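Local coordinates for protein mandelate racemase/muconate lactonizing enzyme (Jannaschia sp., PDB 4J3Z) that probably catalyses an isomerase reaction that begins with proton abstraction next to a carboxylate, as in other members of the enolase superfamily, though its substrate is not established, at residues K3-D8 / H62-D67; T33-L38 / W103-K108; A109-V114 / D361-G366. One frame throughout, in Å; residues are numbered along the deposited sequence.

Interaction 1 of 3, residues K3-D8 / H62-D67; sequences KLDTLD and HMRGED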
ATOM      1  N   LYS D   3      44.987  22.050 -11.573  1.00 33.88           N
ATOM      2  CA  LYS D   3      43.700  22.744 -11.618  1.00 32.95           C
ATOM      3  C   LYS D   3      43.232  22.579 -13.038  1.00 33.14           C
ATOM      4  O   LYS D   3      44.059  22.403 -13.924  1.00 32.89           O
ATOM      5  CB  LYS D   3      43.863  24.229 -11.283  1.00 32.56           C
ATOM      6  CG  LYS D   3      44.650  24.537 -10.017  1.00 34.11           C
ATOM      7  CD  LYS D   3      44.494  26.009  -9.630  1.00 34.77           C
ATOM      8  CE  LYS D   3      45.064  26.314  -8.251  1.00 33.43           C
ATOM      9  NZ  LYS D   3      44.648  27.677  -7.804  1.00 35.15           N
ATOM     10  N   LEU D   4      41.924  22.597 -13.262  1.00 34.40           N
ATOM     11  CA  LEU D   4      41.393  22.596 -14.621  1.00 34.57           C
ATOM     12  C   LEU D   4      41.542  24.009 -15.169  1.00 35.59           C
ATOM     13  O   LEU D   4      41.231  24.980 -14.471  1.00 35.63           O
ATOM     14  CB  LEU D   4      39.924  22.154 -14.656  1.00 33.35           C
ATOM     15  CG  LEU D   4      39.490  20.854 -13.959  1.00 32.06           C
ATOM     16  CD1 LEU D   4      37.983  20.681 -14.051  1.00 31.99           C
ATOM     17  CD2 LEU D   4      40.188  19.623 -14.510  1.00 31.12           C
ATOM     18  N   ASP D   5      42.032  24.123 -16.405  1.00 35.48           N
ATOM     19  CA  ASP D   5      42.332  25.435 -16.984  1.00 35.55           C
ATOM     20  C   ASP D   5      41.479  25.777 -18.209  1.00 34.72           C
ATOM     21  O   ASP D   5      40.609  26.649 -18.123  1.00 34.89           O
ATOM     22  CB  ASP D   5      43.829  25.564 -17.302  1.00 36.72           C
ATOM     23  CG  ASP D   5      44.286  27.012 -17.412  1.00 37.44           C
ATOM     24  OD1 ASP D   5      43.438  27.930 -17.389  1.00 38.33           O
ATOM     25  OD2 ASP D   5      45.505  27.238 -17.522  1.00 37.70           O
ATOM     26  N   THR D   6      41.732  25.106 -19.337  1.00 32.15           N
ATOM     27  CA  THR D   6      41.052  25.426 -20.597  1.00 30.52           C
ATOM     28  C   THR D   6      40.198  24.284 -21.148  1.00 31.54           C
ATOM     29  O   THR D   6      40.406  23.106 -20.826  1.00 31.33           O
ATOM     30  CB  THR D   6      42.028  25.843 -21.721  1.00 29.70           C
ATOM     31  OG1 THR D   6      42.737  24.690 -22.187  1.00 29.85           O
ATOM     32  CG2 THR D   6      43.015  26.943 -21.257  1.00 29.07           C
ATOM     33  N   LEU D   7      39.244  24.662 -21.996  1.00 31.05           N
ATOM     34  CA  LEU D   7      38.351  23.726 -22.629  1.00 31.49           C
ATOM     35  C   LEU D   7      38.272  23.957 -24.136  1.00 32.17           C
ATOM     36  O   LEU D   7      38.090  25.076 -24.602  1.00 31.74           O
ATOM     37  CB  LEU D   7      36.960  23.839 -22.005  1.00 32.08           C
ATOM     38  CG  LEU D   7      35.809  23.054 -22.641  1.00 31.51           C
ATOM     39  CD1 LEU D   7      36.062  21.559 -22.587  1.00 30.48           C
ATOM     40  CD2 LEU D   7      34.502  23.413 -21.952  1.00 31.48           C
ATOM     41  N   ASP D   8      38.427  22.882 -24.895  1.00 33.50           N
ATOM     42  CA  ASP D   8      38.145  22.920 -26.321  1.00 33.17           C
ATOM     43  C   ASP D   8      37.016  21.951 -26.575  1.00 29.28           C
ATOM     44  O   ASP D   8      37.020  20.838 -26.050  1.00 28.74           O
ATOM     45  CB  ASP D   8      39.386  22.555 -27.135  1.00 35.68           C
ATOM     46  CG  ASP D   8      40.582  23.422 -26.793  1.00 39.08           C
ATOM     47  OD1 ASP D   8      40.398  24.612 -26.434  1.00 38.78           O
ATOM     48  OD2 ASP D   8      41.718  22.910 -26.887  1.00 41.90           O
ATOM     49  N   HIS D  62      31.775  26.585 -12.635  1.00 30.76           N
ATOM     50  CA  HIS D  62      31.916  25.611 -11.537  1.00 29.63           C
ATOM     51  C   HIS D  62      33.211  24.797 -11.514  1.00 29.55           C
ATOM     52  O   HIS D  62      33.498  24.133 -10.514  1.00 29.04           O
ATOM     53  CB  HIS D  62      30.782  24.577 -11.554  1.00 29.75           C
ATOM     54  CG  HIS D  62      29.426  25.138 -11.830  1.00 30.44           C
ATOM     55  ND1 HIS D  62      28.702  25.839 -10.889  1.00 31.18           N
ATOM     56  CD2 HIS D  62      28.636  25.050 -12.926  1.00 30.00           C
ATOM     57  CE1 HIS D  62      27.536  26.184 -11.407  1.00 30.75           C
ATOM     58  NE2 HIS D  62      27.467  25.707 -12.637  1.00 29.70           N
ATOM     59  N   MET D  63      33.966  24.784 -12.609  1.00 30.19           N
ATOM     60  CA  MET D  63      35.007  23.760 -12.756  1.00 30.09           C
ATOM     61  C   MET D  63      36.428  24.269 -12.920  1.00 30.92           C
ATOM     62  O   MET D  63      37.355  23.688 -12.367  1.00 31.88           O
ATOM     63  CB  MET D  63      34.637  22.779 -13.868  1.00 29.37           C
ATOM     64  CG  MET D  63      33.313  22.076 -13.615  1.00 27.37           C
ATOM     65  SD  MET D  63      32.906  20.831 -14.846  1.00 25.84           S
ATOM     66  CE  MET D  63      34.215  19.631 -14.557  1.00 25.38           C
ATOM     67  N   ARG D  64      36.606  25.354 -13.663  1.00 30.41           N
ATOM     68  CA  ARG D  64      37.926  25.965 -13.788  1.00 30.20           C
ATOM     69  C   ARG D  64      38.523  26.270 -12.406  1.00 31.57           C
ATOM     70  O   ARG D  64      37.807  26.695 -11.495  1.00 32.74           O
ATOM     71  CB  ARG D  64      37.826  27.242 -14.617  1.00 29.88           C
ATOM     72  CG  ARG D  64      39.164  27.728 -15.116  1.00 30.91           C
ATOM     73  CD  ARG D  64      39.034  28.861 -16.112  1.00 30.83           C
ATOM     74  NE  ARG D  64      40.374  29.325 -16.440  1.00 32.14           N
ATOM     75  CZ  ARG D  64      40.914  30.472 -16.039  1.00 31.95           C
ATOM     76  NH1 ARG D  64      40.223  31.331 -15.310  1.00 30.38           N
ATOM     77  NH2 ARG D  64      42.153  30.769 -16.409  1.00 34.29           N
ATOM     78  N   GLY D  65      39.828  26.058 -12.259  1.00 31.82           N
ATOM     79  CA  GLY D  65      40.530  26.316 -11.002  1.00 30.30           C
ATOM     80  C   GLY D  65      40.291  25.273  -9.920  1.00 31.31           C
ATOM     81  O   GLY D  65      40.439  25.560  -8.726  1.00 30.70           O
ATOM     82  N   GLU D  66      39.939  24.052 -10.327  1.00 32.29           N
ATOM     83  CA  GLU D  66      39.585  23.016  -9.361  1.00 32.34           C
ATOM     84  C   GLU D  66      40.349  21.714  -9.549  1.00 33.67           C
ATOM     85  O   GLU D  66      40.517  21.225 -10.670  1.00 33.95           O
ATOM     86  CB  GLU D  66      38.070  22.757  -9.379  1.00 31.67           C
ATOM     87  CG  GLU D  66      37.528  22.074  -8.133  1.00 32.07           C
ATOM     88  CD  GLU D  66      37.711  22.895  -6.862  1.00 32.15           C
ATOM     89  OE1 GLU D  66      37.176  24.024  -6.774  1.00 32.45           O
ATOM     90  OE2 GLU D  66      38.390  22.404  -5.939  1.00 32.18           O
ATOM     91  N   ASP D  67      40.823  21.174  -8.430  1.00 34.49           N
ATOM     92  CA  ASP D  67      41.395  19.837  -8.367  1.00 33.85           C
ATOM     93  C   ASP D  67      40.362  18.857  -8.934  1.00 34.83           C
ATOM     94  O   ASP D  67      39.272  18.694  -8.369  1.00 33.91           O
ATOM     95  CB  ASP D  67      41.744  19.505  -6.912  1.00 32.93           C
ATOM     96  CG  ASP D  67      42.360  18.132  -6.736  1.00 33.43           C
ATOM     97  OD1 ASP D  67      42.356  17.313  -7.682  1.00 35.64           O
ATOM     98  OD2 ASP D  67      42.847  17.860  -5.622  1.00 32.83           O
TER
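Leu4 exchanges two backbone hydrogen bonds with the type II beta turn from Met63 to Glu66: its N donates to Glu66 O (3.3 Å), and its O accepts from Gly65 N (2.8 Å). In the capping domain of an enolase-superfamily protein, this joins the start of strand 4-12, outermost of the three-stranded sheet within this chain, to the loop between helices 48-62 and 71-80. The two bonds differ in quality. The donor at Glu66 O stands well above that carbonyl plane, whereas Gly65 N lies in the plane of the Leu4 carbonyl and its N-H points almost straight at the oxygen (176°). Gly65 occupies the third position of the turn with the positive phi that favours glycine there, and Lys3 CB rests against its CA. Inward, the Leu4 side chain holds CG beside the backbone N, which brings Leu4 CD1 over Met63 O at 3.5 Å and against Met63 CE at 3.9 Å. Cys102 of helix 89-109 packs on both Leu4 and Met63, and so does Met74 of helix 71-80. Glu66 turns away from the strand, and its carboxylate forms a salt bridge with Arg77. On the outer side lies the charged part of the contact. Asp5 and Thr6 form a classic beta bulge opposite Thr30, and Arg64 reaches the bulge with an extended chain, its CG anti to the backbone N (chi1 -164°). Arg64 and Asp5 run alongside each other, pointing the same way, with carboxylate and guanidinium planes 34° apart. The guanidinium takes Asp5 side-on: Arg64 NH2 makes the salt bridge to Asp5 OD1 at 3.3 Å, while Arg64 NE, with its partner in the guanidinium plane, donates to Asp5 O at 3.2 Å.

Interaction 2 of 3, residues T33-L38 / W103-K108; sequences TGLTGL and WDILGK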
ATOM      1  N   THR D  33      48.926  22.126 -15.256  1.00 31.54           N
ATOM      2  CA  THR D  33      50.191  21.371 -15.389  1.00 31.97           C
ATOM      3  C   THR D  33      50.381  20.598 -16.702  1.00 33.33           C
ATOM      4  O   THR D  33      51.364  19.859 -16.844  1.00 33.95           O
ATOM      5  CB  THR D  33      50.367  20.328 -14.260  1.00 31.37           C
ATOM      6  OG1 THR D  33      49.284  19.382 -14.305  1.00 31.31           O
ATOM      7  CG2 THR D  33      50.447  20.991 -12.871  1.00 29.43           C
ATOM      8  N   GLY D  34      49.441  20.721 -17.637  1.00 33.67           N
ATOM      9  CA  GLY D  34      49.631  20.163 -18.980  1.00 34.07           C
ATOM     10  C   GLY D  34      49.011  18.820 -19.340  1.00 35.37           C
ATOM     11  O   GLY D  34      49.259  18.306 -20.433  1.00 35.45           O
ATOM     12  N   LEU D  35      48.205  18.250 -18.447  1.00 35.31           N
ATOM     13  CA  LEU D  35      47.490  17.009 -18.755  1.00 34.80           C
ATOM     14  C   LEU D  35      46.163  17.333 -19.423  1.00 33.42           C
ATOM     15  O   LEU D  35      45.555  18.362 -19.124  1.00 33.50           O
ATOM     16  CB  LEU D  35      47.244  16.167 -17.494  1.00 34.92           C
ATOM     17  CG  LEU D  35      48.418  15.708 -16.619  1.00 35.27           C
ATOM     18  CD1 LEU D  35      47.889  15.260 -15.262  1.00 34.70           C
ATOM     19  CD2 LEU D  35      49.217  14.588 -17.279  1.00 35.06           C
ATOM     20  N   THR D  36      45.722  16.442 -20.313  1.00 31.78           N
ATOM     21  CA  THR D  36      44.475  16.596 -21.058  1.00 30.00           C
ATOM     22  C   THR D  36      43.562  15.386 -20.864  1.00 30.11           C
ATOM     23  O   THR D  36      44.018  14.234 -20.857  1.00 30.35           O
ATOM     24  CB  THR D  36      44.720  16.757 -22.575  1.00 30.40           C
ATOM     25  OG1 THR D  36      45.338  15.571 -23.086  1.00 30.64           O
ATOM     26  CG2 THR D  36      45.622  17.961 -22.883  1.00 31.14           C
ATOM     27  N   GLY D  37      42.270  15.655 -20.727  1.00 28.38           N
ATOM     28  CA  GLY D  37      41.281  14.610 -20.618  1.00 27.16           C
ATOM     29  C   GLY D  37      40.207  14.768 -21.667  1.00 26.65           C
ATOM     30  O   GLY D  37      39.858  15.895 -22.033  1.00 26.02           O
ATOM     31  N   LEU D  38      39.690  13.636 -22.154  1.00 26.27           N
ATOM     32  CA  LEU D  38      38.571  13.638 -23.093  1.00 26.65           C
ATOM     33  C   LEU D  38      37.256  13.299 -22.403  1.00 27.90           C
ATOM     34  O   LEU D  38      37.222  12.479 -21.485  1.00 29.16           O
ATOM     35  CB  LEU D  38      38.816  12.666 -24.254  1.00 26.80           C
ATOM     36  CG  LEU D  38      39.677  13.117 -25.443  1.00 25.49           C
ATOM     37  CD1 LEU D  38      39.737  11.994 -26.462  1.00 25.42           C
ATOM     38  CD2 LEU D  38      39.141  14.387 -26.092  1.00 24.15           C
ATOM     39  N   TRP D 103      38.073  12.335 -14.895  1.00 26.48           N
ATOM     40  CA  TRP D 103      38.513  10.943 -14.696  1.00 25.80           C
ATOM     41  C   TRP D 103      39.643  10.531 -15.650  1.00 26.72           C
ATOM     42  O   TRP D 103      40.499   9.714 -15.295  1.00 27.67           O
ATOM     43  CB  TRP D 103      37.337   9.975 -14.839  1.00 26.24           C
ATOM     44  CG  TRP D 103      36.373   9.993 -13.694  1.00 26.18           C
ATOM     45  CD1 TRP D 103      35.085  10.464 -13.705  1.00 26.13           C
ATOM     46  CD2 TRP D 103      36.611   9.504 -12.368  1.00 26.01           C
ATOM     47  NE1 TRP D 103      34.508  10.300 -12.460  1.00 25.96           N
ATOM     48  CE2 TRP D 103      35.430   9.725 -11.621  1.00 25.94           C
ATOM     49  CE3 TRP D 103      37.715   8.920 -11.732  1.00 25.77           C
ATOM     50  CZ2 TRP D 103      35.323   9.369 -10.279  1.00 24.87           C
ATOM     51  CZ3 TRP D 103      37.604   8.570 -10.389  1.00 25.19           C
ATOM     52  CH2 TRP D 103      36.420   8.794  -9.682  1.00 24.67           C
ATOM     53  N   ASP D 104      39.634  11.087 -16.860  1.00 27.49           N
ATOM     54  CA  ASP D 104      40.729  10.879 -17.823  1.00 27.90           C
ATOM     55  C   ASP D 104      42.028  11.530 -17.332  1.00 27.21           C
ATOM     56  O   ASP D 104      43.092  10.915 -17.394  1.00 27.42           O
ATOM     57  CB  ASP D 104      40.340  11.400 -19.214  1.00 28.33           C
ATOM     58  CG  ASP D 104      41.161  10.771 -20.337  1.00 29.48           C
ATOM     59  OD1 ASP D 104      41.608   9.606 -20.187  1.00 29.94           O
ATOM     60  OD2 ASP D 104      41.362  11.447 -21.377  1.00 28.17           O
ATOM     61  N   ILE D 105      41.934  12.759 -16.818  1.00 27.08           N
ATOM     62  CA  ILE D 105      43.101  13.452 -16.237  1.00 26.41           C
ATOM     63  C   ILE D 105      43.579  12.782 -14.947  1.00 26.34           C
ATOM     64  O   ILE D 105      44.774  12.751 -14.675  1.00 26.75           O
ATOM     65  CB  ILE D 105      42.818  14.948 -15.955  1.00 25.56           C
ATOM     66  CG1 ILE D 105      42.654  15.727 -17.262  1.00 24.49           C
ATOM     67  CG2 ILE D 105      43.918  15.558 -15.088  1.00 24.61           C
ATOM     68  CD1 ILE D 105      41.966  17.061 -17.096  1.00 24.35           C
ATOM     69  N   LEU D 106      42.649  12.251 -14.158  1.00 26.72           N
ATOM     70  CA  LEU D 106      43.006  11.543 -12.925  1.00 26.88           C
ATOM     71  C   LEU D 106      43.756  10.244 -13.241  1.00 28.24           C
ATOM     72  O   LEU D 106      44.740   9.906 -12.576  1.00 29.14           O
ATOM     73  CB  LEU D 106      41.764  11.257 -12.074  1.00 25.98           C
ATOM     74  CG  LEU D 106      40.904  12.429 -11.577  1.00 26.05           C
ATOM     75  CD1 LEU D 106      39.826  11.929 -10.620  1.00 25.72           C
ATOM     76  CD2 LEU D 106      41.750  13.514 -10.925  1.00 25.77           C
ATOM     77  N   GLY D 107      43.284   9.525 -14.256  1.00 28.15           N
ATOM     78  CA  GLY D 107      43.955   8.316 -14.735  1.00 28.57           C
ATOM     79  C   GLY D 107      45.361   8.557 -15.278  1.00 28.69           C
ATOM     80  O   GLY D 107      46.242   7.719 -15.110  1.00 28.68           O
ATOM     81  N   LYS D 108      45.579   9.707 -15.915  1.00 28.22           N
ATOM     82  CA  LYS D 108      46.915  10.073 -16.400  1.00 27.48           C
ATOM     83  C   LYS D 108      47.857  10.564 -15.287  1.00 27.92           C
ATOM     84  O   LYS D 108      49.065  10.267 -15.313  1.00 27.02           O
ATOM     85  CB  LYS D 108      46.825  11.113 -17.515  1.00 27.26           C
ATOM     86  CG  LYS D 108      46.316  10.563 -18.838  1.00 26.82           C
ATOM     87  CD  LYS D 108      46.154  11.677 -19.856  1.00 26.64           C
ATOM     88  CE  LYS D 108      45.508  11.156 -21.131  1.00 26.46           C
ATOM     89  NZ  LYS D 108      45.403  12.206 -22.176  1.00 25.99           N
TER
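Asp104 reaches Leu38 N and Lys108 reaches Thr36 O, two grips on strand 36-41 from residues one turn apart on helix 89-109, with Ile105 beside them. The Asp104 carboxylate, its CG anti to the backbone N (chi1 -158°), presents the anti side of Asp104 OD2 to Leu38 N at 2.9 Å. Its other oxygen has a second partner in Leu365, which fixes the rotation of the group. Lys108 is extended from CG onward and runs out across the strand at a slant until Lys108 NZ donates to Thr36 O at 2.8 Å. Between these two polar ends the helix comes very near: Asp104 CB lies 3.6 Å from Gly37 CA, and Ile105 CG1 sits 3.5 Å from Gly37 N. Further along, Ile105 CG2 meets Leu35 CD1 at 4.0 Å, the two side chains crossing at an angle, and strand 24-31 adds Thr31 against Ile105. The axes of strand 36-38 and helix 103-108 pass 6.5 Å apart, their N-to-C directions 134° apart. Such packing of an antiparallel three-stranded meander against a helix is typical of the N-terminal alpha+beta capping domain of the enolase superfamily.

Interaction 3 of 3, residues A109-V114 / D361-G366; sequences ARDCPV and DAPGLG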
ATOM      1  N   ALA D 109      47.313  11.315 -14.325  1.00 26.78           N
ATOM      2  CA  ALA D 109      48.092  11.761 -13.165  1.00 27.96           C
ATOM      3  C   ALA D 109      48.564  10.590 -12.290  1.00 30.56           C
ATOM      4  O   ALA D 109      49.707  10.577 -11.820  1.00 30.10           O
ATOM      5  CB  ALA D 109      47.298  12.758 -12.328  1.00 27.17           C
ATOM      6  N   ARG D 110      47.679   9.615 -12.086  1.00 32.51           N
ATOM      7  CA  ARG D 110      47.914   8.503 -11.163  1.00 33.80           C
ATOM      8  C   ARG D 110      48.455   7.254 -11.850  1.00 37.58           C
ATOM      9  O   ARG D 110      48.707   6.239 -11.183  1.00 39.14           O
ATOM     10  CB  ARG D 110      46.621   8.159 -10.414  1.00 32.89           C
ATOM     11  CG  ARG D 110      46.155   9.244  -9.453  1.00 31.66           C
ATOM     12  CD  ARG D 110      44.698   9.071  -9.054  1.00 29.35           C
ATOM     13  NE  ARG D 110      44.313   9.987  -7.967  1.00 27.25           N
ATOM     14  CZ  ARG D 110      43.104  10.034  -7.404  1.00 26.21           C
ATOM     15  NH1 ARG D 110      42.861  10.892  -6.421  1.00 25.54           N
ATOM     16  NH2 ARG D 110      42.129   9.222  -7.811  1.00 27.16           N
ATOM     17  N   ASP D 111      48.638   7.310 -13.155  1.00 37.64           N
ATOM     18  CA  ASP D 111      49.122   6.172 -13.935  1.00 36.65           C
ATOM     19  C   ASP D 111      48.345   4.898 -13.756  1.00 37.79           C
ATOM     20  O   ASP D 111      48.865   3.910 -13.314  1.00 37.54           O
ATOM     21  CB  ASP D 111      50.606   5.934 -13.740  1.00 35.82           C
ATOM     22  CG  ASP D 111      51.399   6.224 -14.958  1.00 35.24           C
ATOM     23  OD1 ASP D 111      50.837   6.558 -15.984  1.00 35.09           O
ATOM     24  OD2 ASP D 111      52.609   6.123 -14.882  1.00 35.87           O
ATOM     25  N   CYS D 112      47.074   4.978 -14.072  1.00 36.90           N
ATOM     26  CA  CYS D 112      46.067   4.059 -13.605  1.00 36.35           C
ATOM     27  C   CYS D 112      44.912   4.139 -14.593  1.00 34.55           C
ATOM     28  O   CYS D 112      44.512   5.244 -14.976  1.00 35.48           O
ATOM     29  CB  CYS D 112      45.628   4.514 -12.212  1.00 37.75           C
ATOM     30  SG  CYS D 112      44.370   3.537 -11.372  1.00 37.84           S
ATOM     31  N   PRO D 113      44.390   2.981 -15.040  1.00 31.57           N
ATOM     32  CA  PRO D 113      43.230   3.033 -15.935  1.00 31.49           C
ATOM     33  C   PRO D 113      42.009   3.413 -15.133  1.00 31.63           C
ATOM     34  O   PRO D 113      41.923   3.049 -13.958  1.00 32.69           O
ATOM     35  CB  PRO D 113      43.114   1.597 -16.459  1.00 31.83           C
ATOM     36  CG  PRO D 113      43.760   0.750 -15.404  1.00 31.82           C
ATOM     37  CD  PRO D 113      44.818   1.598 -14.747  1.00 31.31           C
ATOM     38  N   VAL D 114      41.072   4.142 -15.737  1.00 31.65           N
ATOM     39  CA  VAL D 114      39.932   4.671 -14.971  1.00 29.90           C
ATOM     40  C   VAL D 114      39.233   3.603 -14.117  1.00 30.07           C
ATOM     41  O   VAL D 114      38.902   3.871 -12.968  1.00 30.56           O
ATOM     42  CB  VAL D 114      38.931   5.465 -15.844  1.00 29.36           C
ATOM     43  CG1 VAL D 114      37.699   5.853 -15.042  1.00 29.78           C
ATOM     44  CG2 VAL D 114      39.584   6.728 -16.370  1.00 29.85           C
ATOM     45  N   ASP D 361      43.983  -1.223 -20.719  1.00 34.07           N
ATOM     46  CA  ASP D 361      45.293  -1.351 -20.080  1.00 34.30           C
ATOM     47  C   ASP D 361      46.002  -0.026 -19.814  1.00 31.81           C
ATOM     48  O   ASP D 361      46.991   0.021 -19.070  1.00 30.41           O
ATOM     49  CB  ASP D 361      46.207  -2.190 -20.979  1.00 35.19           C
ATOM     50  CG  ASP D 361      46.420  -3.595 -20.466  1.00 37.55           C
ATOM     51  OD1 ASP D 361      46.118  -3.861 -19.285  1.00 37.43           O
ATOM     52  OD2 ASP D 361      46.916  -4.436 -21.252  1.00 39.55           O
ATOM     53  N   ALA D 362      45.525   1.032 -20.461  1.00 30.44           N
ATOM     54  CA  ALA D 362      46.226   2.308 -20.475  1.00 29.25           C
ATOM     55  C   ALA D 362      45.702   3.247 -19.391  1.00 29.86           C
ATOM     56  O   ALA D 362      44.566   3.084 -18.926  1.00 30.71           O
ATOM     57  CB  ALA D 362      46.110   2.951 -21.849  1.00 28.31           C
ATOM     58  N   PRO D 363      46.526   4.235 -18.980  1.00 29.64           N
ATOM     59  CA  PRO D 363      46.075   5.198 -17.972  1.00 29.59           C
ATOM     60  C   PRO D 363      44.936   6.062 -18.509  1.00 29.86           C
ATOM     61  O   PRO D 363      44.817   6.245 -19.726  1.00 29.38           O
ATOM     62  CB  PRO D 363      47.321   6.058 -17.725  1.00 29.35           C
ATOM     63  CG  PRO D 363      48.470   5.244 -18.226  1.00 30.00           C
ATOM     64  CD  PRO D 363      47.914   4.506 -19.404  1.00 29.37           C
ATOM     65  N   GLY D 364      44.111   6.592 -17.610  1.00 29.67           N
ATOM     66  CA  GLY D 364      42.957   7.393 -18.009  1.00 28.44           C
ATOM     67  C   GLY D 364      41.979   6.515 -18.754  1.00 28.67           C
ATOM     68  O   GLY D 364      41.813   5.344 -18.425  1.00 29.31           O
ATOM     69  N   LEU D 365      41.338   7.074 -19.773  1.00 28.59           N
ATOM     70  CA  LEU D 365      40.371   6.318 -20.554  1.00 27.75           C
ATOM     71  C   LEU D 365      41.066   5.522 -21.647  1.00 27.37           C
ATOM     72  O   LEU D 365      40.447   4.673 -22.298  1.00 27.43           O
ATOM     73  CB  LEU D 365      39.275   7.235 -21.118  1.00 27.07           C
ATOM     74  CG  LEU D 365      38.407   7.945 -20.078  1.00 27.52           C
ATOM     75  CD1 LEU D 365      37.504   8.995 -20.721  1.00 27.84           C
ATOM     76  CD2 LEU D 365      37.586   6.947 -19.274  1.00 28.00           C
ATOM     77  N   GLY D 366      42.359   5.797 -21.825  1.00 27.41           N
ATOM     78  CA  GLY D 366      43.209   5.103 -22.794  1.00 26.52           C
ATOM     79  C   GLY D 366      42.961   5.570 -24.216  1.00 27.47           C
ATOM     80  O   GLY D 366      43.437   4.949 -25.173  1.00 27.32           O
TER
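Val114, Pro363 and Gly364 give up the most surface where the loop after helix 89-109 meets residues 361-366. Gly364 carries the backbone part: its N donates to Cys112 O and its O accepts from Val114 N, each at 3.0 Å, and Pro113 sits between these two bonds in a single beta bridge with Gly364. The glycine is the second residue of a type II' turn from Pro363 to Gly366, a position whose positive phi favours glycine. Pro363 lies on the Cys112 side. Its CA makes a CH...O contact with Cys112 O, a second approach to the oxygen that already accepts from Gly364 N. The proline ring runs alongside the Asp111 side chain, where Pro363 CG lies 3.5 Å from Asp111 OD1. At the other end, Val114 places CG2 beside its backbone N, anti to the carbonyl carbon. Val114 CG2 lies over the Gly364 carbonyl, 3.3 Å from Gly364 O, and touches Leu365 CD2 at 3.5 Å. Leu365 has a further partner, its O accepting from His323 NE2. Arg110 faces elsewhere and bonds to Ala116 O of a second subunit. With two main-chain bonds, an apolar contact at the Val114 end and a proline ring beside a carboxylate at the other, the junction between this loop and the C-terminal part of the chain appears to rest largely on backbone shape, with proline and glycine setting its course.

Overall arrangement
The three contacts show how a capping domain is tied together and then joined to a late segment of the chain. Interactions 1 and 2 have centres 11 Å apart and share the three-stranded sheet: one lies at strand 4-12, the other at strand 36-41, and Leu4 CD2 meets Ile105 CD1 at 4.1 Å between them. Interactions 2 and 3 are closer, with centres 9 Å apart, and are coupled by a probable hydrogen bond from Leu365 N to Asp104 OD1 (2.6 Å) and another from Cys112 N to Gly107 O. Interaction 3 lies about 20 Å, centre to centre, from interaction 1. Active sites of this superfamily lie at the C-terminal ends of the barrel strands, under the capping domain.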